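Local coordinates for protein hydrazine synthase beta subunit (Candidatus Kuenenia stuttgartiensis, PDB 5C2V) that forms, with an alpha and a gamma subunit, the complex that condenses nitric oxide with ammonium to make hydrazine, and may modulate passage of the hydroxylamine intermediate, at residues F68-V81 against I90-I104. Sequence-based numbering, arbitrary orientation.
Sequences FLYVCNAESDSVSV and IKEIKVGDWPSGIKI. With CA (calcium ion), chain Q.
Asp77 and Asp97 meet at a calcium ion, each offering its carboxylate through both oxygens, and four waters complete the eight ligand atoms. Asp77 OD2 lies 2.3 Å from the calcium and also accepts a weak hydrogen bond from Trp98 N. Next to the metal the indole of Trp98 lies flat against Ala74, whose CB sits over the five-membered ring, 3.3 Å from its centroid. Trp98 NE1 is held by Glu58, and Arg70 of the gamma subunit makes a cation-pi contact with the indole.

Away from the calcium, strands 78-81 and 90-94 pair antiparallel: Val79 N donates to Ile93 O and Ile93 N to Val79 O, both hydrogen bonds 2.9 Å. A classic bulge sets Ile90 and Lys91 opposite Val81; Ile90 CD1 meets the Phe68 ring at its edge, near the ring plane. Side chains of strand 99-104, the first of the next propeller blade, pack on those of strand 68-73: Cys72 SG rests against Pro99 CB and Ile102 CB (3.5 Å to the latter). With CG1 anti to the backbone N (chi1 -173°), Ile102 touches both Tyr70 CB (3.6 Å) and Val79 CG1 through CD1.

An apolar layer thus joins successive blades, while calcium ties the 74-77 turn to the interblade link; its positive charge probably offsets the repulsion between the two carboxylates.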
ATOM      1  N   PHE B  68     -44.482 -28.278 -43.231  1.00 85.37           N
ATOM      2  CA  PHE B  68     -44.267 -27.187 -44.180  1.00 76.59           C
ATOM      3  C   PHE B  68     -43.077 -26.306 -43.811  1.00 83.32           C
ATOM      4  O   PHE B  68     -42.738 -26.154 -42.638  1.00 70.84           O
ATOM      5  CB  PHE B  68     -45.525 -26.319 -44.289  1.00 69.96           C
ATOM      6  CG  PHE B  68     -46.747 -27.066 -44.747  1.00 83.53           C
ATOM      7  CD1 PHE B  68     -46.992 -27.261 -46.097  1.00 76.60           C
ATOM      8  CD2 PHE B  68     -47.655 -27.566 -43.827  1.00 94.28           C
ATOM      9  CE1 PHE B  68     -48.116 -27.945 -46.520  1.00 78.52           C
ATOM     10  CE2 PHE B  68     -48.781 -28.251 -44.245  1.00 86.56           C
ATOM     11  CZ  PHE B  68     -49.012 -28.441 -45.593  1.00 78.12           C
ATOM     12  N   LEU B  69     -42.449 -25.726 -44.829  1.00 83.29           N
ATOM     13  CA  LEU B  69     -41.330 -24.813 -44.630  1.00 68.38           C
ATOM     14  C   LEU B  69     -41.552 -23.503 -45.380  1.00 59.61           C
ATOM     15  O   LEU B  69     -41.625 -23.489 -46.609  1.00 79.02           O
ATOM     16  CB  LEU B  69     -40.020 -25.461 -45.083  1.00 58.42           C
ATOM     17  CG  LEU B  69     -38.760 -24.604 -44.951  1.00 60.00           C
ATOM     18  CD1 LEU B  69     -38.444 -24.331 -43.489  1.00 63.56           C
ATOM     19  CD2 LEU B  69     -37.582 -25.270 -45.645  1.00 53.72           C
ATOM     20  N   TYR B  70     -41.654 -22.405 -44.640  1.00 61.17           N
ATOM     21  CA  TYR B  70     -41.843 -21.094 -45.249  1.00 59.01           C
ATOM     22  C   TYR B  70     -40.498 -20.405 -45.447  1.00 65.19           C
ATOM     23  O   TYR B  70     -39.836 -20.029 -44.482  1.00 69.20           O
ATOM     24  CB  TYR B  70     -42.761 -20.223 -44.389  1.00 60.03           C
ATOM     25  CG  TYR B  70     -44.228 -20.584 -44.473  1.00 72.39           C
ATOM     26  CD1 TYR B  70     -44.693 -21.808 -44.007  1.00 65.29           C
ATOM     27  CD2 TYR B  70     -45.151 -19.695 -45.008  1.00 69.93           C
ATOM     28  CE1 TYR B  70     -46.034 -22.138 -44.080  1.00 75.35           C
ATOM     29  CE2 TYR B  70     -46.493 -20.016 -45.085  1.00 56.38           C
ATOM     30  CZ  TYR B  70     -46.929 -21.239 -44.619  1.00 73.25           C
ATOM     31  OH  TYR B  70     -48.264 -21.563 -44.692  1.00 69.72           O
ATOM     32  N   VAL B  71     -40.109 -20.231 -46.706  1.00 65.28           N
ATOM     33  CA  VAL B  71     -38.796 -19.694 -47.040  1.00 65.75           C
ATOM     34  C   VAL B  71     -38.901 -18.248 -47.513  1.00 66.86           C
ATOM     35  O   VAL B  71     -39.810 -17.901 -48.265  1.00 60.39           O
ATOM     36  CB  VAL B  71     -38.114 -20.545 -48.131  1.00 54.55           C
ATOM     37  CG1 VAL B  71     -36.704 -20.052 -48.393  1.00 63.44           C
ATOM     38  CG2 VAL B  71     -38.098 -22.011 -47.727  1.00 53.33           C
ATOM     39  N   CYS B  72     -37.974 -17.403 -47.072  1.00 66.86           N
ATOM     40  CA  CYS B  72     -37.975 -16.006 -47.489  1.00 74.83           C
ATOM     41  C   CYS B  72     -37.069 -15.779 -48.688  1.00 69.28           C
ATOM     42  O   CYS B  72     -35.850 -15.847 -48.566  1.00 61.39           O
ATOM     43  CB  CYS B  72     -37.529 -15.101 -46.339  1.00 61.89           C
ATOM     44  SG  CYS B  72     -38.822 -14.677 -45.164  1.00 57.23           S
ATOM     45  N   ASN B  73     -37.667 -15.474 -49.835  1.00 71.96           N
ATOM     46  CA  ASN B  73     -36.895 -15.126 -51.018  1.00 66.01           C
ATOM     47  C   ASN B  73     -36.751 -13.614 -51.100  1.00 70.99           C
ATOM     48  O   ASN B  73     -37.722 -12.890 -51.350  1.00 65.12           O
ATOM     49  CB  ASN B  73     -37.556 -15.677 -52.282  1.00 62.94           C
ATOM     50  CG  ASN B  73     -37.919 -17.145 -52.156  1.00 63.17           C
ATOM     51  OD1 ASN B  73     -37.058 -18.022 -52.247  1.00 55.04           O
ATOM     52  ND2 ASN B  73     -39.202 -17.421 -51.952  1.00 67.99           N
ATOM     53  N   ALA B  74     -35.522 -13.151 -50.896  1.00 63.56           N
ATOM     54  CA  ALA B  74     -35.239 -11.734 -50.719  1.00 62.61           C
ATOM     55  C   ALA B  74     -35.291 -10.946 -52.020  1.00 62.39           C
ATOM     56  O   ALA B  74     -35.931  -9.896 -52.095  1.00 64.65           O
ATOM     57  CB  ALA B  74     -33.884 -11.567 -50.068  1.00 62.19           C
ATOM     58  N   GLU B  75     -34.612 -11.453 -53.043  1.00 68.95           N
ATOM     59  CA  GLU B  75     -34.546 -10.762 -54.324  1.00 84.10           C
ATOM     60  C   GLU B  75     -35.885 -10.833 -55.046  1.00 75.03           C
ATOM     61  O   GLU B  75     -36.291  -9.885 -55.719  1.00 63.26           O
ATOM     62  CB  GLU B  75     -33.440 -11.351 -55.200  1.00 75.27           C
ATOM     63  CG  GLU B  75     -33.272 -10.651 -56.540  1.00 81.49           C
ATOM     64  CD  GLU B  75     -32.930  -9.179 -56.393  1.00 95.63           C
ATOM     65  OE1 GLU B  75     -31.727  -8.848 -56.370  1.00121.67           O
ATOM     66  OE2 GLU B  75     -33.864  -8.353 -56.306  1.00 93.51           O
ATOM     67  N   SER B  76     -36.571 -11.959 -54.892  1.00 65.96           N
ATOM     68  CA  SER B  76     -37.868 -12.156 -55.527  1.00 73.68           C
ATOM     69  C   SER B  76     -38.961 -11.368 -54.819  1.00 82.95           C
ATOM     70  O   SER B  76     -40.097 -11.313 -55.295  1.00 77.69           O
ATOM     71  CB  SER B  76     -38.230 -13.642 -55.553  1.00 60.12           C
ATOM     72  OG  SER B  76     -37.238 -14.393 -56.228  1.00 71.27           O
ATOM     73  N   ASP B  77     -38.608 -10.767 -53.685  1.00 76.09           N
ATOM     74  CA  ASP B  77     -39.563 -10.043 -52.851  1.00 64.56           C
ATOM     75  C   ASP B  77     -40.736 -10.944 -52.472  1.00 68.13           C
ATOM     76  O   ASP B  77     -41.881 -10.494 -52.427  1.00 54.94           O
ATOM     77  CB  ASP B  77     -40.073  -8.784 -53.568  1.00 54.24           C
ATOM     78  CG  ASP B  77     -39.036  -7.671 -53.628  1.00 70.70           C
ATOM     79  OD1 ASP B  77     -38.091  -7.743 -54.450  1.00 98.62           O
ATOM     80  OD2 ASP B  77     -39.178  -6.708 -52.850  1.00 78.64           O
ATOM     81  N   SER B  78     -40.454 -12.218 -52.201  1.00 71.02           N
ATOM     82  CA  SER B  78     -41.530 -13.182 -51.992  1.00 69.65           C
ATOM     83  C   SER B  78     -41.252 -14.198 -50.887  1.00 69.71           C
ATOM     84  O   SER B  78     -40.205 -14.169 -50.243  1.00 73.79           O
ATOM     85  CB  SER B  78     -41.825 -13.926 -53.297  1.00 77.65           C
ATOM     86  OG  SER B  78     -40.730 -14.742 -53.680  1.00 78.82           O
ATOM     87  N   VAL B  79     -42.219 -15.085 -50.675  1.00 68.12           N
ATOM     88  CA  VAL B  79     -42.127 -16.157 -49.692  1.00 70.90           C
ATOM     89  C   VAL B  79     -42.617 -17.469 -50.297  1.00 67.31           C
ATOM     90  O   VAL B  79     -43.769 -17.575 -50.717  1.00 65.76           O
ATOM     91  CB  VAL B  79     -42.955 -15.846 -48.426  1.00 71.81           C
ATOM     92  CG1 VAL B  79     -42.996 -17.058 -47.505  1.00 68.37           C
ATOM     93  CG2 VAL B  79     -42.394 -14.632 -47.700  1.00 63.25           C
ATOM     94  N   SER B  80     -41.740 -18.465 -50.340  1.00 54.09           N
ATOM     95  CA  SER B  80     -42.097 -19.774 -50.872  1.00 50.46           C
ATOM     96  C   SER B  80     -42.674 -20.678 -49.789  1.00 65.11           C
ATOM     97  O   SER B  80     -42.216 -20.660 -48.647  1.00 70.04           O
ATOM     98  CB  SER B  80     -40.877 -20.441 -51.510  1.00 49.40           C
ATOM     99  OG  SER B  80     -40.352 -19.648 -52.560  1.00 85.27           O
ATOM    100  N   VAL B  81     -43.684 -21.463 -50.148  1.00 72.90           N
ATOM    101  CA  VAL B  81     -44.207 -22.478 -49.243  1.00 53.72           C
ATOM    102  C   VAL B  81     -43.780 -23.857 -49.731  1.00 63.88           C
ATOM    103  O   VAL B  81     -44.110 -24.260 -50.846  1.00 74.11           O
ATOM    104  CB  VAL B  81     -45.739 -22.419 -49.127  1.00 64.92           C
ATOM    105  CG1 VAL B  81     -46.238 -23.504 -48.185  1.00 60.90           C
ATOM    106  CG2 VAL B  81     -46.179 -21.048 -48.642  1.00 66.11           C
ATOM    107  N   ILE B  90     -44.952 -25.677 -53.083  1.00 64.70           N
ATOM    108  CA  ILE B  90     -46.344 -25.694 -53.519  1.00 66.51           C
ATOM    109  C   ILE B  90     -46.986 -24.327 -53.775  1.00 61.40           C
ATOM    110  O   ILE B  90     -48.057 -24.257 -54.376  1.00 80.08           O
ATOM    111  CB  ILE B  90     -47.215 -26.437 -52.488  1.00 63.95           C
ATOM    112  CG1 ILE B  90     -47.189 -25.698 -51.147  1.00 76.69           C
ATOM    113  CG2 ILE B  90     -46.736 -27.871 -52.323  1.00 60.21           C
ATOM    114  CD1 ILE B  90     -47.834 -26.463 -50.010  1.00 71.00           C
ATOM    115  N   LYS B  91     -46.346 -23.244 -53.335  1.00 52.24           N
ATOM    116  CA  LYS B  91     -46.889 -21.908 -53.589  1.00 63.21           C
ATOM    117  C   LYS B  91     -45.844 -20.800 -53.446  1.00 72.85           C
ATOM    118  O   LYS B  91     -44.812 -20.984 -52.795  1.00 68.71           O
ATOM    119  CB  LYS B  91     -48.074 -21.630 -52.655  1.00 63.52           C
ATOM    120  CG  LYS B  91     -49.014 -20.533 -53.146  1.00 65.84           C
ATOM    121  CD  LYS B  91     -50.270 -20.434 -52.294  1.00 58.36           C
ATOM    122  CE  LYS B  91     -51.196 -19.337 -52.804  1.00 43.26           C
ATOM    123  NZ  LYS B  91     -52.466 -19.266 -52.029  1.00 56.60           N
ATOM    124  N   GLU B  92     -46.127 -19.646 -54.046  1.00 74.52           N
ATOM    125  CA  GLU B  92     -45.341 -18.438 -53.822  1.00 69.35           C
ATOM    126  C   GLU B  92     -46.245 -17.260 -53.463  1.00 63.69           C
ATOM    127  O   GLU B  92     -47.058 -16.819 -54.276  1.00 76.38           O
ATOM    128  CB  GLU B  92     -44.502 -18.094 -55.053  1.00 73.21           C
ATOM    129  CG  GLU B  92     -43.768 -16.766 -54.940  1.00 79.14           C
ATOM    130  CD  GLU B  92     -43.021 -16.398 -56.207  1.00 80.90           C
ATOM    131  OE1 GLU B  92     -42.620 -15.223 -56.344  1.00 77.13           O
ATOM    132  OE2 GLU B  92     -42.836 -17.285 -57.066  1.00 87.94           O
ATOM    133  N   ILE B  93     -46.095 -16.751 -52.243  1.00 77.34           N
ATOM    134  CA  ILE B  93     -46.856 -15.590 -51.791  1.00 75.69           C
ATOM    135  C   ILE B  93     -45.999 -14.339 -51.936  1.00 74.02           C
ATOM    136  O   ILE B  93     -44.808 -14.371 -51.652  1.00 71.86           O
ATOM    137  CB  ILE B  93     -47.302 -15.744 -50.324  1.00 62.90           C
ATOM    138  CG1 ILE B  93     -47.822 -17.160 -50.072  1.00 62.91           C
ATOM    139  CG2 ILE B  93     -48.351 -14.699 -49.968  1.00 61.07           C
ATOM    140  CD1 ILE B  93     -48.129 -17.445 -48.623  1.00 57.56           C
ATOM    141  N   LYS B  94     -46.592 -13.238 -52.380  1.00 72.19           N
ATOM    142  CA  LYS B  94     -45.810 -12.025 -52.597  1.00 77.71           C
ATOM    143  C   LYS B  94     -45.938 -11.037 -51.439  1.00 72.31           C
ATOM    144  O   LYS B  94     -47.037 -10.746 -50.964  1.00 72.35           O
ATOM    145  CB  LYS B  94     -46.207 -11.368 -53.920  1.00 76.49           C
ATOM    146  CG  LYS B  94     -45.861 -12.227 -55.126  1.00 75.14           C
ATOM    147  CD  LYS B  94     -45.850 -11.433 -56.420  1.00 78.83           C
ATOM    148  CE  LYS B  94     -45.332 -12.285 -57.569  1.00 81.51           C
ATOM    149  NZ  LYS B  94     -43.989 -12.862 -57.270  1.00 82.05           N
ATOM    150  N   VAL B  95     -44.790 -10.532 -50.999  1.00 70.12           N
ATOM    151  CA  VAL B  95     -44.689  -9.686 -49.814  1.00 71.57           C
ATOM    152  C   VAL B  95     -43.966  -8.381 -50.134  1.00 71.96           C
ATOM    153  O   VAL B  95     -43.684  -8.090 -51.296  1.00 63.52           O
ATOM    154  CB  VAL B  95     -43.945 -10.403 -48.671  1.00 72.48           C
ATOM    155  CG1 VAL B  95     -44.742 -11.606 -48.189  1.00 71.82           C
ATOM    156  CG2 VAL B  95     -42.554 -10.821 -49.124  1.00 57.13           C
ATOM    157  N   GLY B  96     -43.670  -7.597 -49.102  1.00 67.90           N
ATOM    158  CA  GLY B  96     -42.962  -6.343 -49.282  1.00 46.61           C
ATOM    159  C   GLY B  96     -41.499  -6.580 -49.610  1.00 53.22           C
ATOM    160  O   GLY B  96     -41.103  -7.703 -49.921  1.00 59.76           O
ATOM    161  N   ASP B  97     -40.688  -5.528 -49.541  1.00 54.52           N
ATOM    162  CA  ASP B  97     -39.325  -5.611 -50.057  1.00 61.36           C
ATOM    163  C   ASP B  97     -38.367  -6.378 -49.157  1.00 63.22           C
ATOM    164  O   ASP B  97     -38.293  -6.139 -47.952  1.00 64.81           O
ATOM    165  CB  ASP B  97     -38.758  -4.216 -50.319  1.00 55.15           C
ATOM    166  CG  ASP B  97     -37.563  -4.247 -51.258  1.00 57.96           C
ATOM    167  OD1 ASP B  97     -37.633  -3.640 -52.339  1.00 85.50           O
ATOM    168  OD2 ASP B  97     -36.550  -4.890 -50.934  1.00 89.59           O
ATOM    169  N   TRP B  98     -37.641  -7.303 -49.779  1.00 67.86           N
ATOM    170  CA  TRP B  98     -36.597  -8.088 -49.131  1.00 62.08           C
ATOM    171  C   TRP B  98     -37.048  -8.726 -47.830  1.00 64.66           C
ATOM    172  O   TRP B  98     -36.687  -8.242 -46.754  1.00 54.94           O
ATOM    173  CB  TRP B  98     -35.363  -7.232 -48.864  1.00 42.27           C
ATOM    174  CG  TRP B  98     -34.152  -8.061 -48.631  1.00 65.60           C
ATOM    175  CD1 TRP B  98     -33.964  -9.009 -47.662  1.00 79.86           C
ATOM    176  CD2 TRP B  98     -32.970  -8.067 -49.432  1.00 54.06           C
ATOM    177  NE1 TRP B  98     -32.721  -9.576 -47.796  1.00 78.67           N
ATOM    178  CE2 TRP B  98     -32.096  -9.017 -48.876  1.00 64.86           C
ATOM    179  CE3 TRP B  98     -32.562  -7.347 -50.559  1.00 77.74           C
ATOM    180  CZ2 TRP B  98     -30.841  -9.263 -49.411  1.00 72.28           C
ATOM    181  CZ3 TRP B  98     -31.314  -7.597 -51.087  1.00 79.55           C
ATOM    182  CH2 TRP B  98     -30.467  -8.543 -50.511  1.00 74.02           C
ATOM    183  N   PRO B  99     -37.885  -9.772 -47.904  1.00 71.88           N
ATOM    184  CA  PRO B  99     -38.063 -10.376 -46.585  1.00 71.90           C
ATOM    185  C   PRO B  99     -36.736 -10.944 -46.080  1.00 62.15           C
ATOM    186  O   PRO B  99     -36.122 -11.764 -46.763  1.00 58.79           O
ATOM    187  CB  PRO B  99     -39.083 -11.484 -46.848  1.00 67.46           C
ATOM    188  CG  PRO B  99     -38.934 -11.807 -48.308  1.00 63.70           C
ATOM    189  CD  PRO B  99     -38.575 -10.510 -48.975  1.00 64.92           C
ATOM    190  N   SER B 100     -36.306 -10.515 -44.897  1.00 79.55           N
ATOM    191  CA  SER B 100     -35.085 -11.048 -44.301  1.00 69.33           C
ATOM    192  C   SER B 100     -35.334 -12.096 -43.224  1.00 59.17           C
ATOM    193  O   SER B 100     -34.392 -12.695 -42.704  1.00 75.57           O
ATOM    194  CB  SER B 100     -34.243  -9.907 -43.730  1.00 55.40           C
ATOM    195  OG  SER B 100     -34.990  -9.145 -42.801  1.00 73.05           O
ATOM    196  N   GLY B 101     -36.599 -12.322 -42.890  1.00 68.14           N
ATOM    197  CA  GLY B 101     -36.928 -13.257 -41.833  1.00 54.95           C
ATOM    198  C   GLY B 101     -38.406 -13.557 -41.719  1.00 54.80           C
ATOM    199  O   GLY B 101     -39.258 -12.747 -42.097  1.00 51.85           O
ATOM    200  N   ILE B 102     -38.705 -14.729 -41.168  1.00 62.34           N
ATOM    201  CA  ILE B 102     -40.072 -15.210 -41.064  1.00 52.85           C
ATOM    202  C   ILE B 102     -40.226 -16.119 -39.847  1.00 55.80           C
ATOM    203  O   ILE B 102     -39.303 -16.860 -39.505  1.00 51.57           O
ATOM    204  CB  ILE B 102     -40.483 -15.954 -42.353  1.00 62.08           C
ATOM    205  CG1 ILE B 102     -41.968 -16.315 -42.341  1.00 70.09           C
ATOM    206  CG2 ILE B 102     -39.600 -17.180 -42.583  1.00 49.44           C
ATOM    207  CD1 ILE B 102     -42.485 -16.748 -43.692  1.00 65.21           C
ATOM    208  N   LYS B 103     -41.378 -16.056 -39.183  1.00 61.94           N
ATOM    209  CA  LYS B 103     -41.637 -16.946 -38.047  1.00 73.89           C
ATOM    210  C   LYS B 103     -43.102 -17.350 -37.918  1.00 60.72           C
ATOM    211  O   LYS B 103     -44.000 -16.549 -38.157  1.00 50.40           O
ATOM    212  CB  LYS B 103     -41.163 -16.302 -36.743  1.00 64.54           C
ATOM    213  CG  LYS B 103     -39.683 -16.510 -36.480  1.00 59.75           C
ATOM    214  CD  LYS B 103     -39.084 -15.384 -35.680  1.00 64.92           C
ATOM    215  CE  LYS B 103     -37.622 -15.669 -35.372  1.00 49.44           C
ATOM    216  NZ  LYS B 103     -37.309 -17.118 -35.444  1.00 66.03           N
ATOM    217  N   ILE B 104     -43.332 -18.598 -37.528  1.00 61.15           N
ATOM    218  CA  ILE B 104     -44.686 -19.129 -37.413  1.00 68.49           C
ATOM    219  C   ILE B 104     -45.229 -18.963 -35.996  1.00 55.86           C
ATOM    220  O   ILE B 104     -44.507 -19.159 -35.019  1.00 67.75           O
ATOM    221  CB  ILE B 104     -44.738 -20.622 -37.803  1.00 67.33           C
ATOM    222  CG1 ILE B 104     -43.870 -20.885 -39.037  1.00 59.04           C
ATOM    223  CG2 ILE B 104     -46.174 -21.069 -38.036  1.00 67.78           C
ATOM    224  CD1 ILE B 104     -44.353 -20.188 -40.289  1.00 49.59           C
TER
HETATM  225 CA    CA Q 402     -37.047  -5.914 -53.163  1.00 68.57          CA
HETATM  226  O   HOH W   1     -35.037  -5.081 -54.160  1.00 70.05           O
HETATM  227  O   HOH W   2     -37.168  -4.607 -55.168  1.00 55.45           O
HETATM  228  O   HOH W   3     -36.081  -8.014 -53.604  1.00 88.06           O
HETATM  229  O   HOH W   4     -34.823  -6.360 -52.437  1.00 74.76           O